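Local coordinates for protein putative NAD(P)H:FMN oxidoreductase (Porphyromonas gingivalis W83, PDB 3GE5) that binds flavin mononucleotide and, as a member of the nitroreductase family, probably acts as an NAD(P)H-dependent, flavin-dependent oxidoreductase, at residues 35-49 with 170-184. Sequence-based numbering, arbitrary orientation.
With FMN (flavin mononucleotide), chain C; SO4 (sulfate ion), chain F.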
# COMPACT_ATOMS: atom_id res chain seq x y z
N ARG A 35 -14.36 -0.76 -3.77
CA ARG A 35 -15.22 -1.95 -3.83
C ARG A 35 -15.50 -2.49 -5.21
O ARG A 35 -15.90 -3.66 -5.32
CB ARG A 35 -16.52 -1.74 -3.06
CG ARG A 35 -16.28 -1.61 -1.57
CD ARG A 35 -15.77 -2.90 -0.93
NE ARG A 35 -16.57 -4.06 -1.27
CZ ARG A 35 -17.63 -4.48 -0.58
NH1 ARG A 35 -18.04 -3.84 0.50
NH2 ARG A 35 -18.33 -5.53 -1.03
N THR A 36 -15.30 -1.69 -6.25
CA THR A 36 -15.51 -2.16 -7.61
C THR A 36 -14.30 -2.95 -8.14
O THR A 36 -14.37 -3.52 -9.22
CB THR A 36 -15.83 -1.02 -8.58
OG1 THR A 36 -14.80 -0.05 -8.51
CG2 THR A 36 -17.21 -0.37 -8.26
N ARG A 37 -13.17 -2.94 -7.39
CA ARG A 37 -11.96 -3.69 -7.76
C ARG A 37 -11.98 -5.08 -7.12
O ARG A 37 -11.98 -5.21 -5.89
CB ARG A 37 -10.70 -2.96 -7.27
CG ARG A 37 -9.41 -3.63 -7.75
CD ARG A 37 -8.23 -3.50 -6.77
NE ARG A 37 -8.58 -4.00 -5.45
CZ ARG A 37 -8.59 -5.28 -5.09
NH1 ARG A 37 -8.17 -6.25 -5.93
NH2 ARG A 37 -9.04 -5.60 -3.91
N ARG A 38 -11.97 -6.10 -7.97
CA ARG A 38 -11.71 -7.46 -7.55
C ARG A 38 -10.47 -7.93 -8.31
O ARG A 38 -10.20 -7.47 -9.44
CB ARG A 38 -12.89 -8.37 -7.88
CG ARG A 38 -14.22 -8.09 -7.14
CD ARG A 38 -14.07 -8.12 -5.62
NE ARG A 38 -13.51 -9.39 -5.17
CZ ARG A 38 -14.18 -10.56 -5.08
NH1 ARG A 38 -15.47 -10.65 -5.32
NH2 ARG A 38 -13.51 -11.64 -4.70
N SER A 39 -9.72 -8.85 -7.73
CA SER A 39 -8.59 -9.46 -8.42
C SER A 39 -9.08 -10.14 -9.73
O SER A 39 -10.12 -10.85 -9.77
CB SER A 39 -7.81 -10.46 -7.55
OG SER A 39 -7.20 -9.83 -6.41
N VAL A 40 -8.35 -9.88 -10.81
CA VAL A 40 -8.65 -10.44 -12.12
C VAL A 40 -7.43 -11.30 -12.53
O VAL A 40 -6.29 -10.81 -12.56
CB VAL A 40 -8.91 -9.32 -13.16
CG1 VAL A 40 -8.87 -9.85 -14.62
CG2 VAL A 40 -10.24 -8.57 -12.81
N ARG A 41 -7.72 -12.56 -12.86
CA ARG A 41 -6.70 -13.54 -13.25
C ARG A 41 -6.84 -14.08 -14.66
O ARG A 41 -5.99 -14.85 -15.11
CB ARG A 41 -6.71 -14.69 -12.24
CG ARG A 41 -6.25 -14.27 -10.85
CD ARG A 41 -6.34 -15.43 -9.85
NE ARG A 41 -6.08 -15.05 -8.46
CZ ARG A 41 -6.95 -14.49 -7.62
NH1 ARG A 41 -8.21 -14.21 -7.97
NH2 ARG A 41 -6.56 -14.21 -6.37
N LYS A 42 -7.91 -13.68 -15.35
CA LYS A 42 -8.22 -14.18 -16.67
C LYS A 42 -8.41 -12.98 -17.58
O LYS A 42 -9.15 -12.07 -17.24
CB LYS A 42 -9.48 -15.05 -16.62
CG LYS A 42 -9.29 -16.35 -15.84
CD LYS A 42 -8.50 -17.36 -16.71
CE LYS A 42 -7.51 -18.21 -15.94
NZ LYS A 42 -6.54 -18.87 -16.92
N PHE A 43 -7.67 -12.95 -18.70
CA PHE A 43 -7.53 -11.75 -19.52
C PHE A 43 -7.90 -12.01 -20.97
O PHE A 43 -7.84 -13.15 -21.44
CB PHE A 43 -6.07 -11.29 -19.46
CG PHE A 43 -5.60 -10.99 -18.06
CD1 PHE A 43 -5.84 -9.73 -17.49
CD2 PHE A 43 -4.96 -11.95 -17.31
CE1 PHE A 43 -5.43 -9.44 -16.19
CE2 PHE A 43 -4.54 -11.67 -16.00
CZ PHE A 43 -4.79 -10.42 -15.43
N ILE A 44 -8.30 -10.96 -21.69
CA ILE A 44 -8.53 -11.06 -23.13
C ILE A 44 -7.28 -10.56 -23.86
O ILE A 44 -6.35 -10.06 -23.24
CB ILE A 44 -9.80 -10.29 -23.56
CG1 ILE A 44 -9.69 -8.81 -23.15
CG2 ILE A 44 -11.02 -10.94 -22.93
CD1 ILE A 44 -10.86 -7.93 -23.60
N ASP A 45 -7.27 -10.73 -25.18
CA ASP A 45 -6.11 -10.37 -25.99
C ASP A 45 -5.90 -8.88 -26.23
O ASP A 45 -4.85 -8.48 -26.73
CB ASP A 45 -6.19 -11.10 -27.34
CG ASP A 45 -5.92 -12.57 -27.20
OD1 ASP A 45 -5.39 -12.97 -26.12
OD2 ASP A 45 -6.23 -13.34 -28.15
N ARG A 46 -6.87 -8.05 -25.89
CA ARG A 46 -6.76 -6.65 -26.23
C ARG A 46 -5.44 -6.07 -25.72
O ARG A 46 -5.13 -6.21 -24.55
CB ARG A 46 -7.94 -5.90 -25.64
CG ARG A 46 -7.99 -4.44 -26.04
CD ARG A 46 -9.22 -3.79 -25.50
NE ARG A 46 -9.06 -2.34 -25.51
CZ ARG A 46 -9.92 -1.49 -24.97
NH1 ARG A 46 -11.04 -1.91 -24.38
NH2 ARG A 46 -9.67 -0.18 -25.04
N PRO A 47 -4.65 -5.45 -26.59
CA PRO A 47 -3.45 -4.83 -26.10
C PRO A 47 -3.73 -3.65 -25.16
O PRO A 47 -4.68 -2.86 -25.37
CB PRO A 47 -2.73 -4.35 -27.37
CG PRO A 47 -3.66 -4.48 -28.46
CD PRO A 47 -4.80 -5.33 -28.06
N VAL A 48 -2.89 -3.54 -24.14
CA VAL A 48 -2.93 -2.42 -23.20
C VAL A 48 -2.29 -1.20 -23.85
O VAL A 48 -1.15 -1.25 -24.31
CB VAL A 48 -2.25 -2.79 -21.88
CG1 VAL A 48 -2.22 -1.61 -20.91
CG2 VAL A 48 -2.95 -4.01 -21.24
N GLU A 49 -3.01 -0.09 -23.89
CA GLU A 49 -2.51 1.13 -24.52
C GLU A 49 -1.26 1.60 -23.80
O GLU A 49 -1.21 1.59 -22.58
CB GLU A 49 -3.56 2.24 -24.51
CG GLU A 49 -4.76 1.98 -25.38
CD GLU A 49 -5.87 1.17 -24.71
OE1 GLU A 49 -5.65 0.53 -23.66
OE2 GLU A 49 -7.00 1.21 -25.24
N ALA A 170 0.37 -8.36 -12.03
CA ALA A 170 -0.04 -9.00 -13.28
C ALA A 170 -1.32 -8.30 -13.78
O ALA A 170 -2.28 -8.20 -13.04
CB ALA A 170 -0.31 -10.48 -13.09
N LEU A 171 -1.28 -7.77 -15.00
CA LEU A 171 -2.35 -6.87 -15.47
C LEU A 171 -2.66 -7.01 -16.97
O LEU A 171 -1.84 -7.47 -17.74
CB LEU A 171 -2.03 -5.40 -15.14
CG LEU A 171 -0.86 -4.77 -15.89
CD1 LEU A 171 -1.35 -3.89 -17.02
CD2 LEU A 171 0.01 -3.98 -14.89
N GLY A 172 -3.86 -6.57 -17.32
CA GLY A 172 -4.34 -6.57 -18.68
C GLY A 172 -5.82 -6.23 -18.70
O GLY A 172 -6.40 -5.84 -17.66
N TYR A 173 -6.44 -6.36 -19.86
CA TYR A 173 -7.89 -6.26 -19.92
C TYR A 173 -8.50 -7.56 -19.46
O TYR A 173 -8.20 -8.63 -20.00
CB TYR A 173 -8.39 -5.87 -21.33
CG TYR A 173 -8.19 -4.42 -21.64
CD1 TYR A 173 -9.06 -3.46 -21.10
CD2 TYR A 173 -7.15 -3.99 -22.44
CE1 TYR A 173 -8.88 -2.12 -21.36
CE2 TYR A 173 -6.95 -2.64 -22.70
CZ TYR A 173 -7.83 -1.71 -22.17
OH TYR A 173 -7.66 -0.36 -22.41
N GLY A 174 -9.35 -7.49 -18.45
CA GLY A 174 -10.00 -8.69 -17.93
C GLY A 174 -10.99 -9.32 -18.89
O GLY A 174 -11.59 -8.65 -19.73
N ASP A 175 -11.15 -10.63 -18.77
CA ASP A 175 -12.18 -11.33 -19.50
C ASP A 175 -13.53 -11.09 -18.84
O ASP A 175 -13.78 -11.57 -17.72
CB ASP A 175 -11.86 -12.81 -19.54
CG ASP A 175 -12.82 -13.60 -20.41
OD1 ASP A 175 -13.94 -13.12 -20.72
OD2 ASP A 175 -12.41 -14.71 -20.80
N PRO A 176 -14.42 -10.35 -19.51
CA PRO A 176 -15.68 -9.96 -18.86
C PRO A 176 -16.65 -11.12 -18.62
O PRO A 176 -17.63 -10.94 -17.91
CB PRO A 176 -16.27 -8.93 -19.84
CG PRO A 176 -15.71 -9.33 -21.18
CD PRO A 176 -14.33 -9.87 -20.91
N THR A 177 -16.37 -12.30 -19.17
CA THR A 177 -17.22 -13.46 -18.96
C THR A 177 -16.80 -14.30 -17.76
O THR A 177 -17.40 -15.34 -17.47
CB THR A 177 -17.21 -14.38 -20.19
OG1 THR A 177 -15.91 -14.97 -20.33
CG2 THR A 177 -17.59 -13.60 -21.45
N VAL A 178 -15.75 -13.88 -17.07
CA VAL A 178 -15.23 -14.64 -15.96
C VAL A 178 -15.52 -13.86 -14.68
O VAL A 178 -15.01 -12.77 -14.50
CB VAL A 178 -13.69 -14.91 -16.10
CG1 VAL A 178 -13.18 -15.66 -14.88
CG2 VAL A 178 -13.40 -15.69 -17.39
N PRO A 179 -16.36 -14.42 -13.80
CA PRO A 179 -16.66 -13.68 -12.58
C PRO A 179 -15.51 -13.69 -11.61
O PRO A 179 -14.53 -14.41 -11.80
CB PRO A 179 -17.84 -14.46 -11.95
CG PRO A 179 -18.22 -15.47 -12.93
CD PRO A 179 -17.05 -15.71 -13.83
N PRO A 180 -15.61 -12.91 -10.52
CA PRO A 180 -14.57 -13.00 -9.51
C PRO A 180 -14.47 -14.45 -8.96
O PRO A 180 -15.45 -15.21 -8.95
CB PRO A 180 -15.05 -11.99 -8.44
CG PRO A 180 -15.94 -11.06 -9.19
CD PRO A 180 -16.64 -11.93 -10.18
N ARG A 181 -13.26 -14.79 -8.50
CA ARG A 181 -12.91 -16.16 -8.15
C ARG A 181 -13.82 -16.69 -7.04
O ARG A 181 -14.22 -17.86 -7.06
CB ARG A 181 -11.43 -16.23 -7.75
CG ARG A 181 -10.91 -17.68 -7.57
CD ARG A 181 -9.43 -17.70 -7.22
NE ARG A 181 -9.18 -17.04 -5.94
CZ ARG A 181 -7.99 -16.90 -5.38
NH1 ARG A 181 -6.91 -17.38 -5.98
NH2 ARG A 181 -7.88 -16.25 -4.21
N GLU A 182 -14.15 -15.82 -6.09
CA GLU A 182 -15.09 -16.15 -5.03
C GLU A 182 -15.86 -14.90 -4.60
O GLU A 182 -15.47 -13.79 -4.96
CB GLU A 182 -14.33 -16.77 -3.84
CG GLU A 182 -13.32 -15.87 -3.15
CD GLU A 182 -12.08 -15.60 -3.97
OE1 GLU A 182 -11.38 -16.58 -4.33
OE2 GLU A 182 -11.81 -14.40 -4.23
N ALA A 183 -16.92 -15.09 -3.81
CA ALA A 183 -17.67 -13.98 -3.28
C ALA A 183 -16.73 -13.15 -2.38
O ALA A 183 -15.91 -13.69 -1.63
CB ALA A 183 -18.87 -14.46 -2.49
N PHE A 184 -16.88 -11.84 -2.44
CA PHE A 184 -16.16 -10.92 -1.56
C PHE A 184 -16.37 -11.29 -0.10
O PHE A 184 -17.47 -11.53 0.33
CB PHE A 184 -16.62 -9.48 -1.80
CG PHE A 184 -15.92 -8.46 -0.93
CD1 PHE A 184 -14.74 -7.90 -1.33
CD2 PHE A 184 -16.50 -8.04 0.28
CE1 PHE A 184 -14.09 -6.97 -0.52
CE2 PHE A 184 -15.85 -7.07 1.08
CZ PHE A 184 -14.69 -6.54 0.67
N1 FMN C . -3.52 -14.02 -5.84
C2 FMN C . -2.95 -15.03 -6.56
O2 FMN C . -3.63 -15.72 -7.32
N3 FMN C . -1.59 -15.31 -6.44
C4 FMN C . -0.76 -14.60 -5.60
O4 FMN C . 0.47 -14.89 -5.48
C4A FMN C . -1.34 -13.57 -4.86
N5 FMN C . -0.54 -12.86 -3.98
C5A FMN C . -1.05 -11.76 -3.35
C6 FMN C . -0.18 -11.01 -2.56
C7 FMN C . -0.67 -9.87 -1.94
C7M FMN C . 0.21 -9.03 -1.06
C8 FMN C . -2.00 -9.47 -2.13
C8M FMN C . -2.54 -8.24 -1.49
C9 FMN C . -2.85 -10.25 -2.88
C9A FMN C . -2.40 -11.39 -3.52
N10 FMN C . -3.26 -12.20 -4.31
C10 FMN C . -2.71 -13.26 -4.99
C1' FMN C . -4.66 -11.75 -4.63
C2' FMN C . -5.53 -12.07 -3.42
O2' FMN C . -5.92 -13.44 -3.48
C3' FMN C . -6.75 -11.16 -3.32
O3' FMN C . -6.33 -9.79 -3.30
C4' FMN C . -7.66 -11.47 -2.12
O4' FMN C . -8.23 -12.78 -2.19
C5' FMN C . -8.81 -10.47 -1.97
O5' FMN C . -9.61 -10.53 -3.14
P FMN C . -9.95 -9.22 -3.94
O1P FMN C . -8.60 -8.70 -4.42
O2P FMN C . -10.64 -8.22 -3.03
O3P FMN C . -10.74 -9.67 -5.15
S SO4 F . -21.27 -5.87 1.20
O1 SO4 F . -22.13 -6.48 2.21
O2 SO4 F . -21.97 -5.34 0.02
O3 SO4 F . -20.33 -6.85 0.68
O4 SO4 F . -20.57 -4.83 1.93
O HOH W 1 -11.45 -12.54 -7.97
O HOH W 2 -9.94 -12.88 -5.49
O HOH W 3 -5.38 -7.59 -22.26
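Arg38 fills a slot between Pro180 and Phe184: Pro180 CB lies over one face of its guanidinium, 3.4 Å from Arg38 NH1, and Phe184 CA over the opposite face. Within that slot Arg38 NH1 and NH2 both close on Glu182 O, NH2 at 2.9 Å, each with the oxygen nearly in the guanidinium plane. The chain folds back at chi2 and chi3 (both -56°), which turns Arg38 NE to the phosphate, 2.8 Å from FMN O3P. Next to it the guanidinium of Arg35 lies flat on the Phe184 ring, planes 10° apart, a cation-pi stack; its NH1 and NH2 edge donates to a sulfate, probably from the crystallisation liquor.

Nearer the flavin, Arg41 and Arg181 stack guanidinium on guanidinium, centres 3.4 Å apart. FMN O2 and N1 accept from Arg41 NE and NH2, while Glu182 OE1 takes a salt bridge from Arg181 NE and probably offsets some charge.

At the other end Tyr173 is the main bump. The Arg46 side chain, extended from CG to NE, runs over one ring face, with Arg46 CD and CZ each 3.9 Å from the Tyr173 centroid. Tyr173 OH donates to the syn lone pair of Glu49 OE1, 2.5 Å away, and Glu49 OE2 salt-bridges Arg46 NH2, tying the stacked guanidinium to the same carboxylate. Between these ends a single bridge pairs Phe43 with Gly174, held by Ile44 N to Tyr173 O and Asp175 N to Lys42 O. Phe43 and Val40 CG1 are bumps lying against side-chain-less backbone: Phe43 CE1 is 3.5 Å from Gly172 N, and Val40 CG1 packs on Gly174 CA.

With Arg37 bonding O1P and Ser39 N bonding O3P, the loop before helix 50-62 and the end of strand 163-172 with its following loop contribute much of the arginine-rich phosphate and pyrimidine side of the nitroreductase-family FMN site.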